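Local atomic coordinates of vacuolar aminopeptidase 1 (Saccharomyces cerevisiae, PDB entry 5JGF), a protein that removes N-terminal amino acids from peptides in the yeast vacuole as a zinc-dependent aminopeptidase and is the major cargo of the cytoplasm-to-vacuole targeting pathway. Residues Leu341-Val345 and Gly413-Pro417. Residues are numbered along the deposited sequence; the frame is centred on the assembly and turned at random.
Sequences LSADV and GTIGP. With ZN (zinc ion), chain K.
The contact includes part of the zinc site of this M18 aminopeptidase: D344, a ligand, and S342, both on the strand 339-347 of the central mixed sheet, face T414 and I415, which lead into helix 416-423, and G416, its first residue. D344 has CG anti to its backbone nitrogen (chi1 -162°), which swings the carboxylate past the T414 methyl to the metal. D344 OD1 binds zinc at 2.1 Å and D344 OD2 more weakly at 2.6 Å; H91 and D262 share the ion, with two waters. D344 OD2 also touches the methyl T414 CG2 at 3.9 Å, the two side chains running alongside each other in opposite senses. A water also donates to D344 OD2 and accepts from I415 N, tying the metal ligand to the loop backbone. Two residues back along the strand, S342 OG comes within 3.4 Å of G416 CA and also touches I415 CG1. T414 OG1 accepts from G416 N at 3.0 Å, capping the turn into the helix, and both it and S342 OG hydrogen-bond to D429 OD1 on the neighbouring strand 426-434. A valine in place of T414 would probably leave G416 N without its cap and D429 with one partner fewer. Zinc ligands such as D344 and H91, near the C-terminal ends of sheet strands, joined by an aspartate at a helix start, are typical of the zinc exopeptidase fold of the M18 family.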
loop_
_atom_site.group_PDB
_atom_site.type_symbol
_atom_site.label_atom_id
_atom_site.label_comp_id
_atom_site.label_asym_id
_atom_site.label_seq_id
_atom_site.Cartn_x
_atom_site.Cartn_y
_atom_site.Cartn_z
ATOM N N LEU D 341 39.728 -33.519 -2.848
ATOM C CA LEU D 341 38.683 -33.417 -1.845
ATOM C C LEU D 341 38.636 -31.938 -1.508
ATOM O O LEU D 341 39.601 -31.388 -0.980
ATOM C CB LEU D 341 39.012 -34.208 -0.569
ATOM C CG LEU D 341 39.128 -35.736 -0.611
ATOM C CD1 LEU D 341 39.156 -36.273 0.818
ATOM C CD2 LEU D 341 37.951 -36.335 -1.371
ATOM N N SER D 342 37.536 -31.285 -1.861
ATOM C CA SER D 342 37.359 -29.876 -1.541
ATOM C C SER D 342 36.720 -29.926 -0.159
ATOM O O SER D 342 35.524 -30.182 -0.034
ATOM C CB SER D 342 36.407 -29.215 -2.539
ATOM O OG SER D 342 36.102 -27.893 -2.136
ATOM N N ALA D 343 37.527 -29.707 0.875
ATOM C CA ALA D 343 37.045 -29.785 2.247
ATOM C C ALA D 343 36.655 -28.437 2.828
ATOM O O ALA D 343 37.512 -27.629 3.181
ATOM C CB ALA D 343 38.103 -30.450 3.131
ATOM N N ASP D 344 35.350 -28.206 2.917
ATOM C CA ASP D 344 34.822 -26.968 3.472
ATOM C C ASP D 344 33.648 -27.368 4.358
ATOM O O ASP D 344 32.839 -28.219 3.989
ATOM C CB ASP D 344 34.350 -26.030 2.355
ATOM C CG ASP D 344 34.196 -24.592 2.826
ATOM O OD1 ASP D 344 34.317 -24.352 4.042
ATOM O OD2 ASP D 344 33.956 -23.704 1.979
ATOM N N VAL D 345 33.568 -26.770 5.538
ATOM C CA VAL D 345 32.497 -27.085 6.469
ATOM C C VAL D 345 31.123 -26.928 5.832
ATOM O O VAL D 345 30.917 -26.063 4.981
ATOM C CB VAL D 345 32.569 -26.179 7.718
ATOM C CG1 VAL D 345 33.833 -26.487 8.509
ATOM C CG2 VAL D 345 32.549 -24.708 7.300
ATOM N N GLY D 413 28.488 -21.632 -1.474
ATOM C CA GLY D 413 29.421 -22.164 -2.454
ATOM C C GLY D 413 30.750 -22.545 -1.836
ATOM O O GLY D 413 30.979 -22.308 -0.649
ATOM N N THR D 414 31.625 -23.147 -2.637
ATOM C CA THR D 414 32.944 -23.560 -2.168
ATOM C C THR D 414 33.933 -23.399 -3.319
ATOM O O THR D 414 33.558 -22.978 -4.412
ATOM C CB THR D 414 32.974 -25.044 -1.753
ATOM O OG1 THR D 414 32.878 -25.857 -2.927
ATOM C CG2 THR D 414 31.818 -25.375 -0.817
ATOM N N ILE D 415 35.190 -23.746 -3.068
ATOM C CA ILE D 415 36.225 -23.655 -4.091
ATOM C C ILE D 415 36.195 -24.907 -4.968
ATOM O O ILE D 415 36.937 -25.005 -5.944
ATOM C CB ILE D 415 37.632 -23.557 -3.459
ATOM C CG1 ILE D 415 37.917 -24.814 -2.634
ATOM C CG2 ILE D 415 37.731 -22.313 -2.580
ATOM C CD1 ILE D 415 39.295 -24.836 -1.984
ATOM N N GLY D 416 35.339 -25.860 -4.605
ATOM C CA GLY D 416 35.247 -27.115 -5.337
ATOM C C GLY D 416 35.142 -27.007 -6.847
ATOM O O GLY D 416 35.986 -27.544 -7.573
ATOM N N PRO D 417 34.094 -26.345 -7.355
ATOM C CA PRO D 417 33.912 -26.187 -8.799
ATOM C C PRO D 417 35.120 -25.533 -9.476
ATOM O O PRO D 417 35.486 -25.903 -10.593
ATOM C CB PRO D 417 32.649 -25.339 -8.890
ATOM C CG PRO D 417 31.848 -25.845 -7.724
ATOM C CD PRO D 417 32.885 -25.922 -6.621
HETATM ZN ZN ZN K . 33.946 -22.244 4.075
HETATM O O HOH W 1 35.769 -24.013 -0.037
HETATM O O HOH W 2 32.080 -22.064 1.480
HETATM O O HOH W 3 31.755 -23.221 4.374
HETATM O O HOH W 4 33.066 -20.593 3.248
#